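Local coordinates for oxidoreductase, NAD-binding/iron-sulfur cluster-binding protein (Nitratireductor pacificus pht-3B, PDB 6ZXU) that is a cobalamin-dependent catabolic reductive dehalogenase that carries two [4Fe-4S] clusters, which probably pass electrons to the cobalamin where halogenated substrates are reduced, at residues K544-N552 and E660-G668; Y31-H39 and R634-F642. One frame throughout, in Å; residues are numbered along the deposited sequence.

Both contacts lie toward the surface, and their centres are about 23 Å apart. Contact 1 sets a short cluster-binding helix and the turn after it against a loop; contact 2 sets a loop near the N-terminus against a loop with a brief 3-10 segment. They share no segment, but 634-642 and 660-668 are joined by two salt bridges, Arg639 NH1 to Glu660 OE2 and Arg634 NH2 to Asp662 OD1, each 3.0 Å. The chemistry differs: in contact 1 a glutamate carboxylate on the cluster-binding segment gathers donors, whereas in contact 2 a lysine ammonium and an asparagine amide donate to backbone carbonyls, away from any cluster.

Contact 1: K544-N552 and E660-G668; sequences KCARECPCN and ERDLSPDRG. With SF4 (iron/sulfur cluster), chain D; SF4 (iron/sulfur cluster), chain E.
Glu548 and Ser664 make the hydrogen-bonded centre of this contact. Ser664 N donates to Glu548 OE2 over 2.8 Å, nearly straight at 170° and on the syn lone pair, while Ser664 OG reaches Glu548 OE1 at 2.6 Å from above the carboxylate plane. The bend at chi2 (-63°) folds the glutamate chain back, bringing the carboxylate beside its neighbour Arg547.

Among the charged pairs, Arg547 grips this carboxylate side-on: NE and NH2 both donate to Glu548 OE2, NH2 at 2.9 Å on the anti lone pair. OE2 thus accepts three bonds, and OE1 also pairs with Arg590. With an alanine here, Ser664 N and OG would probably be left without their acceptor and Arg547 without this carboxylate.

Water 1 extends the polar network, donating to Ala546 O and Asn552 OD1 and accepting from Arg667 NH1 at 3.0 Å.

Van der Waals contacts of aliphatic carbons with the charged side chains flank the polar centre. Leu663 CD2 lies at the edge of the Arg547 guanidinium, 3.8 Å from NH2, and 3.9 Å from Lys544 CE. Pro550 CB sits over a face of the Arg661 guanidinium, 3.8 Å from NH2. Lys544 NZ makes salt bridges with Asp626 and Asp627, and Arg661 is held by Asp441 and Tyr578.

In metal coordination, Cys545 SG binds iron FE1 of one cluster (SF4, chain D) and Cys549 SG binds iron FE4 of the other (chain E), 2.3 Å from the named iron in each case, as in the ferredoxin CxxCxxCxxxCP motif. The 660-668 loop runs past helix 544-548, Asp666 and Ser664 nearest Arg547 and Glu548 by their CA atoms, with helix 590-594 touching Glu548 and Arg661 and helix 572-581 packing on Pro550 and Cys551.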
loop_
_atom_site.group_PDB
_atom_site.type_symbol
_atom_site.label_atom_id
_atom_site.label_comp_id
_atom_site.label_asym_id
_atom_site.label_seq_id
_atom_site.Cartn_x
_atom_site.Cartn_y
_atom_site.Cartn_z
ATOM N N LYS A 544 1.811 -21.192 10.510
ATOM C CA LYS A 544 2.874 -20.255 10.875
ATOM C C LYS A 544 2.339 -18.913 11.419
ATOM O O LYS A 544 2.843 -18.375 12.402
ATOM C CB LYS A 544 3.841 -20.110 9.724
ATOM C CG LYS A 544 5.066 -19.230 10.053
ATOM C CD LYS A 544 6.212 -19.526 9.126
ATOM C CE LYS A 544 7.379 -18.613 9.443
ATOM N NZ LYS A 544 8.642 -19.134 8.829
ATOM N N CYS A 545 1.376 -18.305 10.734
ATOM C CA CYS A 545 0.761 -17.080 11.173
ATOM C C CYS A 545 0.182 -17.274 12.570
ATOM O O CYS A 545 0.335 -16.380 13.395
ATOM C CB CYS A 545 -0.324 -16.632 10.194
ATOM S SG CYS A 545 -1.633 -17.905 9.839
ATOM N N ALA A 546 -0.572 -18.344 12.786
ATOM C CA ALA A 546 -1.146 -18.598 14.085
ATOM C C ALA A 546 -0.085 -18.676 15.214
ATOM O O ALA A 546 -0.268 -18.139 16.305
ATOM C CB ALA A 546 -1.985 -19.878 14.013
ATOM N N ARG A 547 0.992 -19.359 14.957
ATOM C CA ARG A 547 2.071 -19.529 15.897
ATOM C C ARG A 547 2.766 -18.273 16.205
ATOM O O ARG A 547 3.189 -18.065 17.333
ATOM C CB ARG A 547 3.088 -20.490 15.307
ATOM C CG ARG A 547 4.197 -20.959 16.256
ATOM C CD ARG A 547 5.163 -21.819 15.466
ATOM N NE ARG A 547 6.058 -20.975 14.719
ATOM C CZ ARG A 547 6.523 -21.244 13.513
ATOM N NH1 ARG A 547 6.105 -22.312 12.881
ATOM N NH2 ARG A 547 7.373 -20.399 12.927
ATOM N N GLU A 548 2.835 -17.331 15.243
ATOM C CA GLU A 548 3.602 -16.134 15.441
ATOM C C GLU A 548 2.838 -14.951 15.911
ATOM O O GLU A 548 3.400 -13.894 16.111
ATOM C CB GLU A 548 4.364 -15.802 14.179
ATOM C CG GLU A 548 5.412 -16.844 13.755
ATOM C CD GLU A 548 6.565 -17.035 14.790
ATOM O OE1 GLU A 548 6.763 -16.136 15.679
ATOM O OE2 GLU A 548 7.181 -18.086 14.711
ATOM N N CYS A 549 1.538 -15.074 16.057
ATOM C CA CYS A 549 0.694 -13.904 16.411
ATOM C C CYS A 549 0.968 -13.553 17.894
ATOM O O CYS A 549 0.746 -14.439 18.720
ATOM C CB CYS A 549 -0.837 -14.207 16.280
ATOM S SG CYS A 549 -1.898 -12.915 16.956
ATOM N N PRO A 550 1.406 -12.311 18.207
ATOM C CA PRO A 550 1.702 -11.948 19.609
ATOM C C PRO A 550 0.556 -12.114 20.594
ATOM O O PRO A 550 0.821 -12.326 21.758
ATOM C CB PRO A 550 2.092 -10.492 19.535
ATOM C CG PRO A 550 2.463 -10.270 18.071
ATOM C CD PRO A 550 1.641 -11.201 17.288
ATOM N N CYS A 551 -0.711 -12.161 20.155
ATOM C CA CYS A 551 -1.827 -12.339 21.070
ATOM C C CYS A 551 -2.707 -13.531 20.781
ATOM O O CYS A 551 -3.797 -13.568 21.259
ATOM C CB CYS A 551 -2.665 -11.078 21.138
ATOM S SG CYS A 551 -3.486 -10.734 19.591
ATOM N N ASN A 552 -2.202 -14.521 20.063
ATOM C CA ASN A 552 -2.918 -15.761 19.794
ATOM C C ASN A 552 -4.302 -15.577 19.198
ATOM O O ASN A 552 -5.231 -16.303 19.533
ATOM C CB ASN A 552 -3.009 -16.651 21.025
ATOM C CG ASN A 552 -1.664 -16.808 21.716
ATOM O OD1 ASN A 552 -0.618 -17.137 21.083
ATOM N ND2 ASN A 552 -1.659 -16.479 23.004
ATOM N N GLU A 660 11.164 -6.869 19.080
ATOM C CA GLU A 660 12.207 -7.448 18.202
ATOM C C GLU A 660 12.038 -8.955 18.217
ATOM O O GLU A 660 12.896 -9.711 18.616
ATOM C CB GLU A 660 13.607 -7.025 18.622
ATOM C CG GLU A 660 13.769 -5.529 18.584
ATOM C CD GLU A 660 15.113 -5.105 19.197
ATOM O OE1 GLU A 660 15.485 -5.661 20.335
ATOM O OE2 GLU A 660 15.770 -4.216 18.542
ATOM N N ARG A 661 10.904 -9.380 17.711
ATOM C CA ARG A 661 10.510 -10.759 17.774
ATOM C C ARG A 661 11.239 -11.596 16.728
ATOM O O ARG A 661 11.506 -11.178 15.609
ATOM C CB ARG A 661 8.975 -10.828 17.563
ATOM C CG ARG A 661 8.223 -10.116 18.634
ATOM C CD ARG A 661 6.742 -10.372 18.491
ATOM N NE ARG A 661 6.046 -9.523 19.378
ATOM C CZ ARG A 661 5.723 -9.862 20.605
ATOM N NH1 ARG A 661 6.076 -11.052 21.083
ATOM N NH2 ARG A 661 5.049 -9.040 21.364
ATOM N N ASP A 662 11.512 -12.826 17.125
ATOM C CA ASP A 662 12.116 -13.836 16.276
ATOM C C ASP A 662 11.128 -14.988 16.162
ATOM O O ASP A 662 10.125 -15.039 16.914
ATOM C CB ASP A 662 13.403 -14.321 16.988
ATOM C CG ASP A 662 14.422 -13.153 17.220
ATOM O OD1 ASP A 662 14.544 -12.231 16.344
ATOM O OD2 ASP A 662 15.100 -13.197 18.285
ATOM N N LEU A 663 11.463 -15.948 15.328
ATOM C CA LEU A 663 10.612 -17.122 15.201
ATOM C C LEU A 663 10.302 -17.742 16.559
ATOM O O LEU A 663 11.139 -17.637 17.449
ATOM C CB LEU A 663 11.258 -18.071 14.289
ATOM C CG LEU A 663 11.328 -17.540 12.852
ATOM C CD1 LEU A 663 12.344 -18.320 12.036
ATOM C CD2 LEU A 663 9.968 -17.704 12.177
ATOM N N SER A 664 9.094 -18.277 16.734
ATOM C CA SER A 664 8.599 -18.865 17.994
ATOM C C SER A 664 8.526 -20.358 17.860
ATOM O O SER A 664 8.442 -20.888 16.764
ATOM C CB SER A 664 7.187 -18.338 18.342
ATOM O OG SER A 664 7.124 -16.958 18.170
ATOM N N PRO A 665 8.533 -21.057 18.983
ATOM C CA PRO A 665 8.411 -22.506 18.915
ATOM C C PRO A 665 6.952 -22.960 18.811
ATOM O O PRO A 665 6.032 -22.213 19.097
ATOM C CB PRO A 665 8.966 -22.964 20.266
ATOM C CG PRO A 665 8.543 -21.853 21.176
ATOM C CD PRO A 665 8.735 -20.590 20.369
ATOM N N ASP A 666 6.800 -24.197 18.368
ATOM C CA ASP A 666 5.508 -24.815 18.289
ATOM C C ASP A 666 4.715 -24.704 19.546
ATOM O O ASP A 666 5.288 -24.663 20.640
ATOM C CB ASP A 666 5.642 -26.289 17.986
ATOM C CG ASP A 666 5.537 -26.526 16.578
ATOM O OD1 ASP A 666 6.415 -25.988 15.854
ATOM O OD2 ASP A 666 4.508 -27.159 16.207
ATOM N N ARG A 667 3.392 -24.630 19.360
ATOM C CA ARG A 667 2.417 -24.754 20.434
ATOM C C ARG A 667 1.995 -26.213 20.627
ATOM O O ARG A 667 1.137 -26.580 21.486
ATOM C CB ARG A 667 1.188 -23.933 20.076
ATOM C CG ARG A 667 1.490 -22.480 19.738
ATOM C CD ARG A 667 1.495 -21.564 20.934
ATOM N NE ARG A 667 0.497 -21.895 21.990
ATOM C CZ ARG A 667 -0.687 -21.294 22.149
ATOM N NH1 ARG A 667 -1.060 -20.350 21.263
ATOM N NH2 ARG A 667 -1.527 -21.625 23.181
ATOM N N GLY A 668 2.561 -27.041 19.778
ATOM C CA GLY A 668 2.306 -28.432 19.870
ATOM C C GLY A 668 1.060 -28.849 19.128
ATOM O O GLY A 668 0.531 -28.142 18.238
HETATM FE FE1 SF4 D . -1.186 -18.618 7.747
HETATM FE FE2 SF4 D . 0.487 -20.507 6.522
HETATM FE FE3 SF4 D . 0.125 -18.096 5.352
HETATM FE FE4 SF4 D . -1.985 -19.826 5.385
HETATM S S1 SF4 D . 0.055 -20.069 4.402
HETATM S S2 SF4 D . -2.039 -17.696 5.888
HETATM S S3 SF4 D . -1.575 -20.741 7.396
HETATM S S4 SF4 D . 1.029 -18.587 7.354
HETATM FE FE1 SF4 E . -3.521 -8.965 14.733
HETATM FE FE2 SF4 E . -0.758 -8.753 14.825
HETATM FE FE3 SF4 E . -1.964 -10.313 12.847
HETATM FE FE4 SF4 E . -1.950 -11.114 15.477
HETATM S S1 SF4 E . -0.213 -10.812 14.153
HETATM S S2 SF4 E . -3.685 -11.115 14.033
HETATM S S3 SF4 E . -2.135 -9.108 16.526
HETATM S S4 SF4 E . -2.209 -8.126 13.175
HETATM O O HOH W 1 0.222 -18.582 19.245
#

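Contact 2: Y31-H39 and R634-F642; sequences YSNRDRPNH and RNLIKRWWF
Lys638 NZ donates to two backbone carbonyls of the N-terminal loop, Asn33 O and Arg36 O, each at 2.9 Å. The Arg36 bond lies in the carbonyl plane, with a C=O...N angle of 155°; the ammonium meets Asn33 O from above its plane, and a weak bond to Asn33 OD1 adds a third acceptor. A bend at chi2 (-67°) followed by an extended chain carries the ammonium to these oxygens. Asn635 ND2 donates to Arg34 O over 2.9 Å, with an N-H...O angle of 179°, on a lone pair of the carbonyl, which fixes the amide's orientation.

Packing contacts lie next to these bonds. Ile637 lays CG2 against the backbone at Pro37 N, 3.6 Å away, and sends CD1 to within 3.4 Å of Asp35 OD1. Asn38 crosses Trp640 at about a right angle, its CG 3.6 Å from Trp640 CD1, while its OD1 rests 3.4 Å from Lys638 CD. Water 3 bridges the backbones, accepting from Asn38 N and donating to Ile637 O.

The second shell positions these groups. Arg36 N reaches Asn33 O from the face opposite the lysine, closing the turn, and Asn635 OD1 accepts from Ile637 N at 3.1 Å. Farther out, Glu433 and Thr434 of helix 432-437 hold Asn33 ND2 and Trp640 NE1, and Glu600 bonds Ser32 OG and Asn33 N.

Two motifs thus face each other: the type I beta turn Asn33 to Arg36 presents Arg34 O to the Asx-turn residue Asn635, and Asn33 O and Arg36 O to Lys638 in the 3-10 segment 636-638.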
loop_
_atom_site.group_PDB
_atom_site.type_symbol
_atom_site.label_atom_id
_atom_site.label_comp_id
_atom_site.label_asym_id
_atom_site.label_seq_id
_atom_site.Cartn_x
_atom_site.Cartn_y
_atom_site.Cartn_z
ATOM N N TYR A 31 19.067 -12.230 -8.569
ATOM C CA TYR A 31 19.871 -12.147 -7.368
ATOM C C TYR A 31 19.085 -11.456 -6.280
ATOM O O TYR A 31 18.352 -10.506 -6.581
ATOM C CB TYR A 31 21.214 -11.423 -7.687
ATOM C CG TYR A 31 21.979 -12.166 -8.758
ATOM C CD1 TYR A 31 22.567 -13.372 -8.472
ATOM C CD2 TYR A 31 22.019 -11.714 -10.085
ATOM C CE1 TYR A 31 23.196 -14.113 -9.484
ATOM C CE2 TYR A 31 22.691 -12.406 -11.076
ATOM C CZ TYR A 31 23.244 -13.627 -10.794
ATOM O OH TYR A 31 23.909 -14.411 -11.774
ATOM N N SER A 32 19.221 -11.931 -5.040
ATOM C CA SER A 32 18.546 -11.381 -3.890
ATOM C C SER A 32 19.120 -10.062 -3.506
ATOM O O SER A 32 20.331 -9.797 -3.631
ATOM C CB SER A 32 18.653 -12.294 -2.709
ATOM O OG SER A 32 18.038 -11.794 -1.562
ATOM N N ASN A 33 18.269 -9.206 -3.000
ATOM C CA ASN A 33 18.761 -7.951 -2.432
ATOM C C ASN A 33 18.878 -7.996 -0.905
ATOM O O ASN A 33 18.960 -6.952 -0.247
ATOM C CB ASN A 33 17.882 -6.790 -2.851
ATOM C CG ASN A 33 16.454 -6.908 -2.317
ATOM O OD1 ASN A 33 16.180 -7.543 -1.286
ATOM N ND2 ASN A 33 15.547 -6.252 -2.992
ATOM N N ARG A 34 18.952 -9.193 -0.342
ATOM C CA ARG A 34 18.888 -9.322 1.120
ATOM C C ARG A 34 20.045 -8.625 1.839
ATOM O O ARG A 34 19.930 -8.335 2.997
ATOM C CB ARG A 34 18.806 -10.767 1.549
ATOM C CG ARG A 34 20.024 -11.594 1.238
ATOM C CD ARG A 34 19.941 -12.968 1.872
ATOM N NE ARG A 34 18.911 -13.758 1.198
ATOM C CZ ARG A 34 19.094 -14.528 0.106
ATOM N NH1 ARG A 34 20.295 -14.665 -0.481
ATOM N NH2 ARG A 34 18.050 -15.173 -0.412
ATOM N N ASP A 35 21.156 -8.394 1.167
ATOM C CA ASP A 35 22.294 -7.671 1.807
ATOM C C ASP A 35 22.477 -6.248 1.384
ATOM O O ASP A 35 23.484 -5.649 1.645
ATOM C CB ASP A 35 23.555 -8.443 1.573
ATOM C CG ASP A 35 23.497 -9.801 2.276
ATOM O OD1 ASP A 35 23.096 -9.842 3.458
ATOM O OD2 ASP A 35 23.801 -10.838 1.634
ATOM N N ARG A 36 21.453 -5.704 0.724
ATOM C CA ARG A 36 21.501 -4.362 0.214
ATOM C C ARG A 36 20.650 -3.462 1.111
ATOM O O ARG A 36 19.440 -3.640 1.209
ATOM C CB ARG A 36 21.007 -4.337 -1.197
ATOM C CG ARG A 36 20.959 -2.965 -1.823
ATOM C CD ARG A 36 20.625 -3.085 -3.277
ATOM N NE ARG A 36 20.638 -1.822 -4.014
ATOM C CZ ARG A 36 21.716 -1.321 -4.563
ATOM N NH1 ARG A 36 22.840 -1.967 -4.476
ATOM N NH2 ARG A 36 21.644 -0.263 -5.316
ATOM N N PRO A 37 21.265 -2.448 1.751
ATOM C CA PRO A 37 20.473 -1.511 2.549
ATOM C C PRO A 37 19.513 -0.695 1.741
ATOM O O PRO A 37 19.773 -0.371 0.589
ATOM C CB PRO A 37 21.522 -0.649 3.243
ATOM C CG PRO A 37 22.774 -0.852 2.542
ATOM C CD PRO A 37 22.711 -2.154 1.794
ATOM N N ASN A 38 18.384 -0.342 2.355
ATOM C CA ASN A 38 17.315 0.318 1.630
ATOM C C ASN A 38 17.673 1.662 1.058
ATOM O O ASN A 38 17.083 2.089 0.085
ATOM C CB ASN A 38 16.096 0.471 2.498
ATOM C CG ASN A 38 15.401 -0.817 2.758
ATOM O OD1 ASN A 38 15.874 -1.652 3.534
ATOM N ND2 ASN A 38 14.203 -0.926 2.253
ATOM N N HIS A 39 18.624 2.365 1.664
ATOM C CA HIS A 39 18.971 3.705 1.150
ATOM C C HIS A 39 19.620 3.689 -0.205
ATOM O O HIS A 39 19.663 4.735 -0.876
ATOM C CB HIS A 39 19.817 4.476 2.116
ATOM C CG HIS A 39 21.168 3.918 2.318
ATOM N ND1 HIS A 39 21.460 3.020 3.312
ATOM C CD2 HIS A 39 22.330 4.171 1.683
ATOM C CE1 HIS A 39 22.739 2.688 3.248
ATOM N NE2 HIS A 39 23.287 3.396 2.277
ATOM N N ARG A 634 14.341 -11.494 11.411
ATOM C CA ARG A 634 14.549 -10.111 11.112
ATOM C C ARG A 634 15.912 -9.912 10.402
ATOM O O ARG A 634 16.930 -10.366 10.862
ATOM C CB ARG A 634 14.410 -9.229 12.333
ATOM C CG ARG A 634 13.016 -9.260 12.934
ATOM C CD ARG A 634 12.880 -8.564 14.304
ATOM N NE ARG A 634 13.769 -9.222 15.257
ATOM C CZ ARG A 634 14.918 -8.719 15.697
ATOM N NH1 ARG A 634 15.265 -7.474 15.441
ATOM N NH2 ARG A 634 15.671 -9.474 16.484
ATOM N N ASN A 635 15.886 -9.239 9.271
ATOM C CA ASN A 635 17.066 -8.923 8.506
ATOM C C ASN A 635 17.558 -7.515 8.893
ATOM O O ASN A 635 17.046 -6.525 8.455
ATOM C CB ASN A 635 16.752 -9.014 7.017
ATOM C CG ASN A 635 17.957 -8.718 6.134
ATOM O OD1 ASN A 635 19.012 -8.252 6.609
ATOM N ND2 ASN A 635 17.809 -8.930 4.837
ATOM N N LEU A 636 18.597 -7.445 9.719
ATOM C CA LEU A 636 19.044 -6.187 10.318
ATOM C C LEU A 636 19.532 -5.192 9.290
ATOM O O LEU A 636 19.396 -3.978 9.487
ATOM C CB LEU A 636 20.088 -6.436 11.464
ATOM N N ILE A 637 19.954 -5.655 8.117
ATOM C CA ILE A 637 20.341 -4.712 7.059
ATOM C C ILE A 637 19.174 -3.860 6.586
ATOM O O ILE A 637 19.366 -2.768 6.129
ATOM C CB ILE A 637 20.944 -5.492 5.871
ATOM C CG1 ILE A 637 22.355 -5.916 6.274
ATOM C CG2 ILE A 637 21.156 -4.653 4.653
ATOM C CD1 ILE A 637 22.836 -7.209 5.638
ATOM N N LYS A 638 17.966 -4.405 6.662
ATOM C CA LYS A 638 16.784 -3.704 6.156
ATOM C C LYS A 638 16.105 -2.768 7.171
ATOM O O LYS A 638 15.054 -2.203 6.897
ATOM C CB LYS A 638 15.802 -4.715 5.638
ATOM C CG LYS A 638 16.319 -5.682 4.546
ATOM C CD LYS A 638 16.612 -4.930 3.280
ATOM C CE LYS A 638 16.870 -5.898 2.174
ATOM N NZ LYS A 638 16.980 -5.138 0.913
ATOM N N ARG A 639 16.646 -2.631 8.373
ATOM C CA ARG A 639 16.078 -1.787 9.378
ATOM C C ARG A 639 16.529 -0.358 9.179
ATOM O O ARG A 639 17.493 0.100 9.795
ATOM C CB ARG A 639 16.403 -2.326 10.775
ATOM C CG ARG A 639 15.648 -1.611 11.893
ATOM C CD ARG A 639 15.681 -2.444 13.130
ATOM N NE ARG A 639 15.242 -1.738 14.315
ATOM C CZ ARG A 639 15.339 -2.289 15.535
ATOM N NH1 ARG A 639 15.821 -3.518 15.665
ATOM N NH2 ARG A 639 14.919 -1.657 16.623
ATOM N N TRP A 640 15.846 0.371 8.309
ATOM C CA TRP A 640 16.328 1.661 7.914
ATOM C C TRP A 640 15.716 2.808 8.712
ATOM O O TRP A 640 16.170 3.951 8.554
ATOM C CB TRP A 640 15.964 1.913 6.438
ATOM C CG TRP A 640 14.496 1.746 6.107
ATOM C CD1 TRP A 640 13.885 0.566 5.674
ATOM C CD2 TRP A 640 13.452 2.739 6.152
ATOM N NE1 TRP A 640 12.526 0.767 5.473
ATOM C CE2 TRP A 640 12.235 2.083 5.750
ATOM C CE3 TRP A 640 13.415 4.067 6.531
ATOM C CZ2 TRP A 640 11.032 2.745 5.719
ATOM C CZ3 TRP A 640 12.235 4.710 6.544
ATOM C CH2 TRP A 640 11.051 4.072 6.115
ATOM N N TRP A 641 14.642 2.550 9.471
ATOM C CA TRP A 641 13.866 3.632 10.138
ATOM C C TRP A 641 14.402 3.883 11.546
ATOM O O TRP A 641 15.101 3.040 12.143
ATOM C CB TRP A 641 12.346 3.251 10.210
ATOM C CG TRP A 641 12.096 1.936 10.930
ATOM C CD1 TRP A 641 11.820 1.761 12.270
ATOM C CD2 TRP A 641 12.126 0.635 10.358
ATOM N NE1 TRP A 641 11.716 0.435 12.552
ATOM C CE2 TRP A 641 11.877 -0.273 11.382
ATOM C CE3 TRP A 641 12.315 0.159 9.059
ATOM C CZ2 TRP A 641 11.895 -1.631 11.162
ATOM C CZ3 TRP A 641 12.337 -1.169 8.837
ATOM C CH2 TRP A 641 12.120 -2.072 9.880
ATOM N N PHE A 642 14.044 5.054 12.081
ATOM C CA PHE A 642 14.345 5.430 13.473
ATOM C C PHE A 642 13.254 4.934 14.411
ATOM O O PHE A 642 12.081 4.937 14.053
ATOM C CB PHE A 642 14.441 6.959 13.607
ATOM C CG PHE A 642 15.533 7.623 12.805
ATOM C CD1 PHE A 642 16.679 6.964 12.449
ATOM C CD2 PHE A 642 15.379 8.959 12.444
ATOM C CE1 PHE A 642 17.653 7.565 11.719
ATOM C CE2 PHE A 642 16.354 9.606 11.739
ATOM C CZ PHE A 642 17.491 8.907 11.380
HETATM O O HOH W 2 21.093 -9.751 5.322
HETATM O O HOH W 3 18.233 -0.572 5.227
#